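Local structure of Ps01740 (Pseudomonas sp. UW4, 5UIF) at residues I27-T32 / S37-L42; A61-Q66 / D85-V90; R15-L20 / F43-P48. The protein is a cis-3-chloroacrylic acid dehalogenase homologue of the tautomerase superfamily and probably catalyses hydrolytic dehalogenation or a related reaction. One frame throughout, in Å; residues are numbered along the deposited sequence.

Contact 1: I27-T32 / S37-L42; sequences IHTRET and SYVHVL
His28 sets its CG opposite the backbone N (chi1 -180°), and Val39 has CG1 anti to its backbone N (chi1 180°), which sets CG2 anti to the carbonyl carbon; these torsions point an imidazole and a methyl branch at each other within a beta-alpha-beta unit of the tautomerase fold. The contact joins the C-terminal part of helix 14-32 to the residue just ahead of strand 40-46. Val39 CG2 lies 3.8 Å from His28 CD2, meeting the ring obliquely as the two side chains run past each other in opposite directions. The same methyl stands 4.1 Å from Thr29 CG2, whose side chain crosses at about a right angle. Threonine suits this place because its methyl serves the apolar contact while OG1 turns back to the helix carbonyls of Thr25 and Ser26. Histidine combines a packing surface with a polar atom: ND1 is hydrogen-bonded to Tyr3 OH, and the ring also touches Pro1, the amino-terminal proline characteristic of this superfamily, on which Val39 packs too. Toward the rim of the imidazole, Thr32 OG1 sits 3.3 Å above the ring plane and donates a 2.7 Å hydrogen bond to His28 O.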
loop_
_atom_site.group_PDB
_atom_site.type_symbol
_atom_site.label_atom_id
_atom_site.label_comp_id
_atom_site.label_asym_id
_atom_site.label_seq_id
_atom_site.Cartn_x
_atom_site.Cartn_y
_atom_site.Cartn_z
ATOM N N ILE A 27 10.239 -3.383 -18.743
ATOM C CA ILE A 27 11.386 -3.551 -17.858
ATOM C C ILE A 27 11.248 -4.811 -17.006
ATOM O O ILE A 27 12.215 -5.550 -16.815
ATOM C CB ILE A 27 11.563 -2.322 -16.942
ATOM C CG1 ILE A 27 11.909 -1.088 -17.776
ATOM C CG2 ILE A 27 12.647 -2.570 -15.905
ATOM C CD1 ILE A 27 11.748 0.219 -17.032
ATOM N N HIS A 28 10.041 -5.062 -16.510
ATOM C CA HIS A 28 9.794 -6.223 -15.662
ATOM C C HIS A 28 9.848 -7.537 -16.439
ATOM O O HIS A 28 10.480 -8.498 -15.998
ATOM C CB HIS A 28 8.440 -6.101 -14.961
ATOM C CG HIS A 28 8.124 -7.257 -14.063
ATOM N ND1 HIS A 28 8.509 -7.299 -12.741
ATOM C CD2 HIS A 28 7.470 -8.419 -14.302
ATOM C CE1 HIS A 28 8.102 -8.434 -12.201
ATOM N NE2 HIS A 28 7.471 -9.132 -13.127
ATOM N N THR A 29 9.177 -7.576 -17.588
ATOM C CA THR A 29 9.110 -8.786 -18.403
ATOM C C THR A 29 10.485 -9.217 -18.906
ATOM O O THR A 29 10.714 -10.393 -19.184
ATOM C CB THR A 29 8.177 -8.599 -19.617
ATOM O OG1 THR A 29 8.620 -7.478 -20.394
ATOM C CG2 THR A 29 6.745 -8.366 -19.163
ATOM N N ARG A 30 11.395 -8.256 -19.022
ATOM C CA ARG A 30 12.741 -8.527 -19.513
ATOM C C ARG A 30 13.648 -9.085 -18.420
ATOM O O ARG A 30 14.307 -10.107 -18.608
ATOM C CB ARG A 30 13.355 -7.255 -20.095
ATOM C CG ARG A 30 14.824 -7.384 -20.454
ATOM C CD ARG A 30 15.436 -6.023 -20.721
ATOM N NE ARG A 30 15.541 -5.227 -19.503
ATOM C CZ ARG A 30 15.284 -3.925 -19.436
ATOM N NH1 ARG A 30 14.904 -3.264 -20.521
ATOM N NH2 ARG A 30 15.406 -3.281 -18.283
ATOM N N GLU A 31 13.672 -8.407 -17.277
ATOM C CA GLU A 31 14.585 -8.755 -16.194
ATOM C C GLU A 31 14.172 -10.026 -15.456
ATOM O O GLU A 31 15.020 -10.753 -14.940
ATOM C CB GLU A 31 14.695 -7.593 -15.204
ATOM C CG GLU A 31 15.286 -6.323 -15.797
ATOM C CD GLU A 31 16.731 -6.496 -16.227
ATOM O OE1 GLU A 31 17.433 -7.346 -15.639
ATOM O OE2 GLU A 31 17.167 -5.781 -17.154
ATOM N N THR A 32 12.870 -10.290 -15.405
ATOM C CA THR A 32 12.363 -11.446 -14.674
ATOM C C THR A 32 12.018 -12.604 -15.604
ATOM O O THR A 32 12.045 -13.766 -15.197
ATOM C CB THR A 32 11.114 -11.083 -13.850
ATOM O OG1 THR A 32 10.024 -10.784 -14.731
ATOM C CG2 THR A 32 11.393 -9.880 -12.962
ATOM N N SER A 37 1.023 -10.419 -19.318
ATOM C CA SER A 37 -0.374 -10.540 -18.906
ATOM C C SER A 37 -0.551 -10.477 -17.389
ATOM O O SER A 37 -1.621 -10.120 -16.897
ATOM C CB SER A 37 -0.970 -11.845 -19.440
ATOM O OG SER A 37 -0.224 -12.964 -18.995
ATOM N N TYR A 38 0.500 -10.823 -16.654
ATOM C CA TYR A 38 0.445 -10.823 -15.196
ATOM C C TYR A 38 0.897 -9.488 -14.613
ATOM O O TYR A 38 0.756 -9.247 -13.415
ATOM C CB TYR A 38 1.302 -11.959 -14.631
ATOM C CG TYR A 38 0.761 -13.342 -14.921
ATOM C CD1 TYR A 38 0.009 -14.027 -13.977
ATOM C CD2 TYR A 38 1.000 -13.960 -16.141
ATOM C CE1 TYR A 38 -0.487 -15.290 -14.237
ATOM C CE2 TYR A 38 0.508 -15.224 -16.410
ATOM C CZ TYR A 38 -0.235 -15.884 -15.456
ATOM O OH TYR A 38 -0.729 -17.142 -15.718
ATOM N N VAL A 39 1.436 -8.623 -15.466
ATOM C CA VAL A 39 1.952 -7.332 -15.023
ATOM C C VAL A 39 0.848 -6.283 -14.924
ATOM O O VAL A 39 0.229 -5.924 -15.925
ATOM C CB VAL A 39 3.050 -6.813 -15.970
ATOM C CG1 VAL A 39 3.571 -5.468 -15.491
ATOM C CG2 VAL A 39 4.182 -7.824 -16.071
ATOM N N HIS A 40 0.612 -5.793 -13.711
ATOM C CA HIS A 40 -0.408 -4.776 -13.479
ATOM C C HIS A 40 0.212 -3.483 -12.961
ATOM O O HIS A 40 1.049 -3.506 -12.058
ATOM C CB HIS A 40 -1.460 -5.282 -12.490
ATOM C CG HIS A 40 -2.014 -6.628 -12.833
ATOM N ND1 HIS A 40 -2.992 -6.811 -13.790
ATOM C CD2 HIS A 40 -1.733 -7.860 -12.345
ATOM C CE1 HIS A 40 -3.284 -8.095 -13.877
ATOM N NE2 HIS A 40 -2.535 -8.754 -13.012
ATOM N N VAL A 41 -0.200 -2.356 -13.535
ATOM C CA VAL A 41 0.301 -1.053 -13.112
ATOM C C VAL A 41 -0.845 -0.133 -12.701
ATOM O O VAL A 41 -1.776 0.097 -13.473
ATOM C CB VAL A 41 1.121 -0.370 -14.225
ATOM C CG1 VAL A 41 1.676 0.961 -13.737
ATOM C CG2 VAL A 41 2.248 -1.281 -14.690
ATOM N N LEU A 42 -0.770 0.389 -11.481
ATOM C CA LEU A 42 -1.816 1.259 -10.954
ATOM C C LEU A 42 -1.291 2.668 -10.694
ATOM O O LEU A 42 -0.133 2.851 -10.323
ATOM C CB LEU A 42 -2.398 0.677 -9.665
ATOM C CG LEU A 42 -2.710 -0.820 -9.658
ATOM C CD1 LEU A 42 -3.251 -1.239 -8.300
ATOM C CD2 LEU A 42 -3.686 -1.184 -10.768
#

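Contact 2: A61-Q66 / D85-V90; sequences AIIRGQ and DVYMAV
Ala61 and Tyr87 are the nearest backbone pair between strand residues 61-66 and helix residues 85-90, with their CA atoms 9.1 Å apart, a spacing too wide for backbone contact, which side chains fill; no hydrogen bond joins the two segments. Tyr87 spans most of it. Its CG stands opposite the backbone N (chi1 -177°), which carries the ring off the helix toward the sheet, and the long, flat side chain then meets two strand residues at different points along its length. At the far end, Ala61 CB approaches the phenol obliquely, 3.5 Å from Tyr87 CZ and 3.3 Å from Tyr87 OH. Nearer the helix, Ile63 CD1 packs at a slant 3.9 Å from Tyr87 CD1, the extended arm of the isoleucine (chi2 177°) placing this terminal methyl against the base of the ring. The pairing of residue types follows from this: a small alanine faces the hydroxyl end of the tyrosine, whereas a longer isoleucine reaches toward its root. Both strand residues direct CB toward the helix, while Ile62 between them points away and packs on Leu42 of the third subunit. Tyr87 also touches Thr7 of strand 2-8, Leu20 of helix 14-32 and Val98 of strand 98-105, so the ring belongs to a core shared by both helices and the sheet. Beyond the packed pair, Arg64 forms a salt bridge with Glu4 of the third subunit. Helix 73-91 thus lies over the strand that precedes it through residues two apart on one side of that strand, the arrangement expected in the right-handed beta-alpha-beta unit of strand 61-68, helix 73-91 and strand 98-105, one of the paired units of the tautomerase fold.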
loop_
_atom_site.group_PDB
_atom_site.type_symbol
_atom_site.label_atom_id
_atom_site.label_comp_id
_atom_site.label_asym_id
_atom_site.label_seq_id
_atom_site.Cartn_x
_atom_site.Cartn_y
_atom_site.Cartn_z
ATOM N N ALA A 61 7.560 11.424 -5.453
ATOM C CA ALA A 61 6.937 10.400 -6.279
ATOM C C ALA A 61 7.343 9.016 -5.792
ATOM O O ALA A 61 8.529 8.689 -5.741
ATOM C CB ALA A 61 7.316 10.585 -7.735
ATOM N N ILE A 62 6.355 8.208 -5.428
ATOM C CA ILE A 62 6.623 6.887 -4.875
ATOM C C ILE A 62 6.116 5.780 -5.793
ATOM O O ILE A 62 4.917 5.667 -6.048
ATOM C CB ILE A 62 5.985 6.715 -3.479
ATOM C CG1 ILE A 62 6.659 7.637 -2.459
ATOM C CG2 ILE A 62 6.093 5.270 -3.020
ATOM C CD1 ILE A 62 6.058 9.027 -2.374
ATOM N N ILE A 63 7.044 4.970 -6.290
ATOM C CA ILE A 63 6.696 3.820 -7.114
ATOM C C ILE A 63 7.103 2.532 -6.413
ATOM O O ILE A 63 8.290 2.256 -6.243
ATOM C CB ILE A 63 7.368 3.883 -8.497
ATOM C CG1 ILE A 63 6.957 5.160 -9.235
ATOM C CG2 ILE A 63 7.014 2.650 -9.316
ATOM C CD1 ILE A 63 7.627 5.329 -10.581
ATOM N N ARG A 64 6.114 1.747 -5.999
ATOM C CA ARG A 64 6.380 0.498 -5.298
ATOM C C ARG A 64 5.959 -0.707 -6.132
ATOM O O ARG A 64 4.890 -0.710 -6.743
ATOM C CB ARG A 64 5.664 0.482 -3.946
ATOM C CG ARG A 64 6.204 1.500 -2.956
ATOM C CD ARG A 64 5.478 1.420 -1.626
ATOM N NE ARG A 64 4.077 1.811 -1.743
ATOM C CZ ARG A 64 3.212 1.796 -0.734
ATOM N NH1 ARG A 64 3.605 1.410 0.471
ATOM N NH2 ARG A 64 1.955 2.170 -0.930
ATOM N N GLY A 65 6.809 -1.728 -6.152
ATOM C CA GLY A 65 6.544 -2.923 -6.929
ATOM C C GLY A 65 6.685 -4.198 -6.122
ATOM O O GLY A 65 7.696 -4.415 -5.457
ATOM N N GLN A 66 5.660 -5.041 -6.177
ATOM C CA GLN A 66 5.690 -6.330 -5.496
ATOM C C GLN A 66 5.876 -7.457 -6.506
ATOM O O GLN A 66 4.962 -7.776 -7.265
ATOM C CB GLN A 66 4.409 -6.542 -4.687
ATOM C CG GLN A 66 4.276 -5.620 -3.484
ATOM C CD GLN A 66 3.011 -5.874 -2.688
ATOM O OE1 GLN A 66 1.906 -5.853 -3.231
ATOM N NE2 GLN A 66 3.167 -6.119 -1.392
ATOM N N ASP A 85 15.173 5.909 -13.783
ATOM C CA ASP A 85 15.664 6.672 -14.928
ATOM C C ASP A 85 14.526 7.083 -15.854
ATOM O O ASP A 85 14.495 8.207 -16.357
ATOM C CB ASP A 85 16.700 5.863 -15.711
ATOM C CG ASP A 85 18.055 5.836 -15.031
ATOM O OD1 ASP A 85 18.364 6.783 -14.277
ATOM O OD2 ASP A 85 18.814 4.868 -15.256
ATOM N N VAL A 86 13.593 6.162 -16.073
ATOM C CA VAL A 86 12.461 6.404 -16.958
ATOM C C VAL A 86 11.530 7.482 -16.406
ATOM O O VAL A 86 11.134 8.395 -17.132
ATOM C CB VAL A 86 11.660 5.106 -17.206
ATOM C CG1 VAL A 86 10.246 5.420 -17.676
ATOM C CG2 VAL A 86 12.383 4.222 -18.213
ATOM N N TYR A 87 11.192 7.382 -15.124
ATOM C CA TYR A 87 10.269 8.333 -14.513
ATOM C C TYR A 87 10.820 9.756 -14.536
ATOM O O TYR A 87 10.079 10.711 -14.772
ATOM C CB TYR A 87 9.942 7.934 -13.070
ATOM C CG TYR A 87 8.935 8.859 -12.424
ATOM C CD1 TYR A 87 7.571 8.658 -12.592
ATOM C CD2 TYR A 87 9.348 9.944 -11.660
ATOM C CE1 TYR A 87 6.647 9.506 -12.012
ATOM C CE2 TYR A 87 8.433 10.798 -11.078
ATOM C CZ TYR A 87 7.084 10.574 -11.255
ATOM O OH TYR A 87 6.170 11.423 -10.675
ATOM N N MET A 88 12.116 9.896 -14.283
ATOM C CA MET A 88 12.754 11.207 -14.291
ATOM C C MET A 88 12.791 11.791 -15.699
ATOM O O MET A 88 12.778 13.007 -15.877
ATOM C CB MET A 88 14.171 11.124 -13.722
ATOM C CG MET A 88 14.229 10.858 -12.228
ATOM S SD MET A 88 15.924 10.805 -11.617
ATOM C CE MET A 88 16.511 12.425 -12.111
ATOM N N ALA A 89 12.839 10.915 -16.697
ATOM C CA ALA A 89 12.886 11.347 -18.089
ATOM C C ALA A 89 11.500 11.730 -18.595
ATOM O O ALA A 89 11.354 12.649 -19.401
ATOM C CB ALA A 89 13.482 10.257 -18.958
ATOM N N VAL A 90 10.486 11.016 -18.119
ATOM C CA VAL A 90 9.109 11.263 -18.528
ATOM C C VAL A 90 8.548 12.511 -17.850
ATOM O O VAL A 90 7.832 13.300 -18.469
ATOM C CB VAL A 90 8.209 10.046 -18.207
ATOM C CG1 VAL A 90 6.734 10.398 -18.356
ATOM C CG2 VAL A 90 8.577 8.865 -19.095
#

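Contact 3: R15-L20 / F43-P48; sequences RQRQSL and FKELEP
Arg17 lays its aliphatic chain over one face of the Phe43 ring, and this is the close-packed part of the contact. Its CG stands 3.7 Å from the centroid of the Phe43 ring and only 12° off the normal, a CH-pi contact near the middle of the face, while Arg17 CD continues across the ring to within 3.6 Å of Phe43 CG. The backbone joins in as well, Arg17 O lying 3.5 Å from Phe43 CZ. At the ring edge, Leu20 CB comes near the plane, 3.9 Å from Phe43 CZ, the leucine and phenylalanine side chains crossing at about a right angle. Phenylalanine suits the strand position by offering both a face for the methylenes of a partly exposed arginine and an edge for a buried leucine. Replacing this ring with an alanine side chain would probably leave the Arg17 methylenes without their flat support and open a gap beside Leu20. The other side is looser and more exposed. The Arg17 chain bends at chi3, taking the guanidinium beyond the ring, where NH1 is 4.1 Å from Glu45 OE2; the opposite charges may attract, but the distance exceeds a salt bridge and the two planar groups are turned 77° apart. The firmer polar partner of Arg17 belongs to another chain: NE hydrogen-bonds to Gly49 O of the second subunit. Glu45 OE2, for its part, makes a weak hydrogen bond with Gly10 N. The axes of helical segment 15-20 and strand segment 43-46 approach to 11.3 Å, their N-to-C directions 135° apart and so nearer antiparallel; this fits the beta-alpha-beta unit of strand 2-8, helix 14-32 and strand 40-46, whose helix runs back against its strands, here at a subunit interface of the tautomerase trimer.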
loop_
_atom_site.group_PDB
_atom_site.type_symbol
_atom_site.label_atom_id
_atom_site.label_comp_id
_atom_site.label_asym_id
_atom_site.label_seq_id
_atom_site.Cartn_x
_atom_site.Cartn_y
_atom_site.Cartn_z
ATOM N N ARG A 15 -1.182 10.534 -21.284
ATOM C CA ARG A 15 -0.091 10.074 -22.131
ATOM C C ARG A 15 1.086 9.579 -21.292
ATOM O O ARG A 15 1.748 8.599 -21.646
ATOM C CB ARG A 15 0.352 11.198 -23.075
ATOM C CG ARG A 15 1.857 11.407 -23.141
ATOM C CD ARG A 15 2.212 12.673 -23.897
ATOM N NE ARG A 15 1.715 13.862 -23.214
ATOM C CZ ARG A 15 2.315 14.435 -22.177
ATOM N NH1 ARG A 15 3.447 13.935 -21.699
ATOM N NH2 ARG A 15 1.784 15.516 -21.621
ATOM N N GLN A 16 1.333 10.249 -20.171
ATOM C CA GLN A 16 2.450 9.894 -19.306
ATOM C C GLN A 16 2.196 8.584 -18.570
ATOM O O GLN A 16 3.105 7.770 -18.413
ATOM C CB GLN A 16 2.735 11.018 -18.309
ATOM C CG GLN A 16 3.480 12.195 -18.916
ATOM C CD GLN A 16 3.698 13.319 -17.928
ATOM O OE1 GLN A 16 2.773 13.740 -17.236
ATOM N NE2 GLN A 16 4.930 13.811 -17.854
ATOM N N ARG A 17 0.961 8.380 -18.123
ATOM C CA ARG A 17 0.601 7.141 -17.443
ATOM C C ARG A 17 0.662 5.961 -18.407
ATOM O O ARG A 17 1.048 4.857 -18.026
ATOM C CB ARG A 17 -0.789 7.247 -16.818
ATOM C CG ARG A 17 -0.834 8.091 -15.556
ATOM C CD ARG A 17 -2.190 8.007 -14.877
ATOM N NE ARG A 17 -3.244 8.606 -15.689
ATOM C CZ ARG A 17 -3.632 9.873 -15.587
ATOM N NH1 ARG A 17 -3.053 10.675 -14.704
ATOM N NH2 ARG A 17 -4.599 10.339 -16.366
ATOM N N GLN A 18 0.280 6.205 -19.656
ATOM C CA GLN A 18 0.361 5.185 -20.695
ATOM C C GLN A 18 1.813 4.811 -20.964
ATOM O O GLN A 18 2.152 3.633 -21.071
ATOM C CB GLN A 18 -0.304 5.675 -21.983
ATOM C CG GLN A 18 -0.267 4.670 -23.123
ATOM C CD GLN A 18 -1.128 3.450 -22.856
ATOM O OE1 GLN A 18 -2.173 3.543 -22.213
ATOM N NE2 GLN A 18 -0.690 2.298 -23.348
ATOM N N SER A 19 2.667 5.824 -21.067
ATOM C CA SER A 19 4.087 5.617 -21.326
ATOM C C SER A 19 4.761 4.865 -20.184
ATOM O O SER A 19 5.504 3.912 -20.412
ATOM C CB SER A 19 4.790 6.957 -21.553
ATOM O OG SER A 19 4.245 7.637 -22.670
ATOM N N LEU A 20 4.494 5.298 -18.956
ATOM C CA LEU A 20 5.099 4.688 -17.778
ATOM C C LEU A 20 4.640 3.247 -17.583
ATOM O O LEU A 20 5.425 2.390 -17.180
ATOM C CB LEU A 20 4.784 5.515 -16.528
ATOM C CG LEU A 20 5.484 6.873 -16.434
ATOM C CD1 LEU A 20 4.930 7.689 -15.276
ATOM C CD2 LEU A 20 6.988 6.692 -16.296
ATOM N N PHE A 43 -2.152 3.662 -10.889
ATOM C CA PHE A 43 -1.784 5.052 -10.640
ATOM C C PHE A 43 -2.728 5.705 -9.639
ATOM O O PHE A 43 -3.943 5.731 -9.837
ATOM C CB PHE A 43 -1.772 5.847 -11.948
ATOM C CG PHE A 43 -0.647 5.476 -12.871
ATOM C CD1 PHE A 43 -0.814 4.485 -13.824
ATOM C CD2 PHE A 43 0.577 6.117 -12.785
ATOM C CE1 PHE A 43 0.219 4.142 -14.674
ATOM C CE2 PHE A 43 1.614 5.779 -13.632
ATOM C CZ PHE A 43 1.435 4.790 -14.578
ATOM N N LYS A 44 -2.158 6.233 -8.562
ATOM C CA LYS A 44 -2.931 6.905 -7.527
ATOM C C LYS A 44 -2.409 8.317 -7.295
ATOM O O LYS A 44 -1.199 8.541 -7.252
ATOM C CB LYS A 44 -2.892 6.104 -6.224
ATOM C CG LYS A 44 -3.744 4.848 -6.253
ATOM C CD LYS A 44 -3.293 3.841 -5.209
ATOM C CE LYS A 44 -1.918 3.287 -5.545
ATOM N NZ LYS A 44 -1.410 2.377 -4.484
ATOM N N GLU A 45 -3.325 9.268 -7.149
ATOM C CA GLU A 45 -2.946 10.657 -6.926
ATOM C C GLU A 45 -3.214 11.098 -5.491
ATOM O O GLU A 45 -4.190 10.679 -4.871
ATOM C CB GLU A 45 -3.685 11.581 -7.897
ATOM C CG GLU A 45 -3.185 11.500 -9.328
ATOM C CD GLU A 45 -3.789 12.569 -10.217
ATOM O OE1 GLU A 45 -4.841 13.130 -9.843
ATOM O OE2 GLU A 45 -3.210 12.854 -11.286
ATOM N N LEU A 46 -2.332 11.947 -4.975
ATOM C CA LEU A 46 -2.483 12.499 -3.636
ATOM C C LEU A 46 -3.010 13.926 -3.708
ATOM O O LEU A 46 -2.641 14.686 -4.605
ATOM C CB LEU A 46 -1.149 12.468 -2.887
ATOM C CG LEU A 46 -0.509 11.093 -2.689
ATOM C CD1 LEU A 46 0.919 11.235 -2.189
ATOM C CD2 LEU A 46 -1.332 10.258 -1.726
ATOM N N GLU A 47 -3.876 14.284 -2.768
ATOM C CA GLU A 47 -4.391 15.645 -2.689
ATOM C C GLU A 47 -3.266 16.613 -2.345
ATOM O O GLU A 47 -2.381 16.282 -1.559
ATOM C CB GLU A 47 -5.510 15.740 -1.649
ATOM C CG GLU A 47 -6.755 14.946 -2.004
ATOM C CD GLU A 47 -7.459 15.488 -3.233
ATOM O OE1 GLU A 47 -7.446 16.722 -3.431
ATOM O OE2 GLU A 47 -8.022 14.681 -4.002
ATOM N N PRO A 48 -3.287 17.809 -2.954
ATOM C CA PRO A 48 -2.292 18.845 -2.659
ATOM C C PRO A 48 -2.261 19.195 -1.175
ATOM O O PRO A 48 -3.291 19.559 -0.609
ATOM C CB PRO A 48 -2.768 20.036 -3.495
ATOM C CG PRO A 48 -3.531 19.422 -4.615
ATOM C CD PRO A 48 -4.212 18.221 -4.025
#

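Following the chain from strand 2-8, helix 14-32 opens contact 3 at residues 15-20 and contact 1 at 27-32. Contact 1 closes first, across the short connection to 37-42, and contact 3 closes around it at 43-48, so one loop nests inside the other and both fasten the same helix to strand 40-46, at points about 17 Å apart between centres. Contact 2 follows in series, binding strand 61-68 to helix 73-91 across 18 intervening residues, fewer than the 22 spanned by contact 3; none of the loops cross. The two units are tied through their helices: Leu20 packs on Val86 and Val90, Gln16 NE2 probably hydrogen-bonds Val90 O, and Ile27 touches Val86, all above one shared sheet.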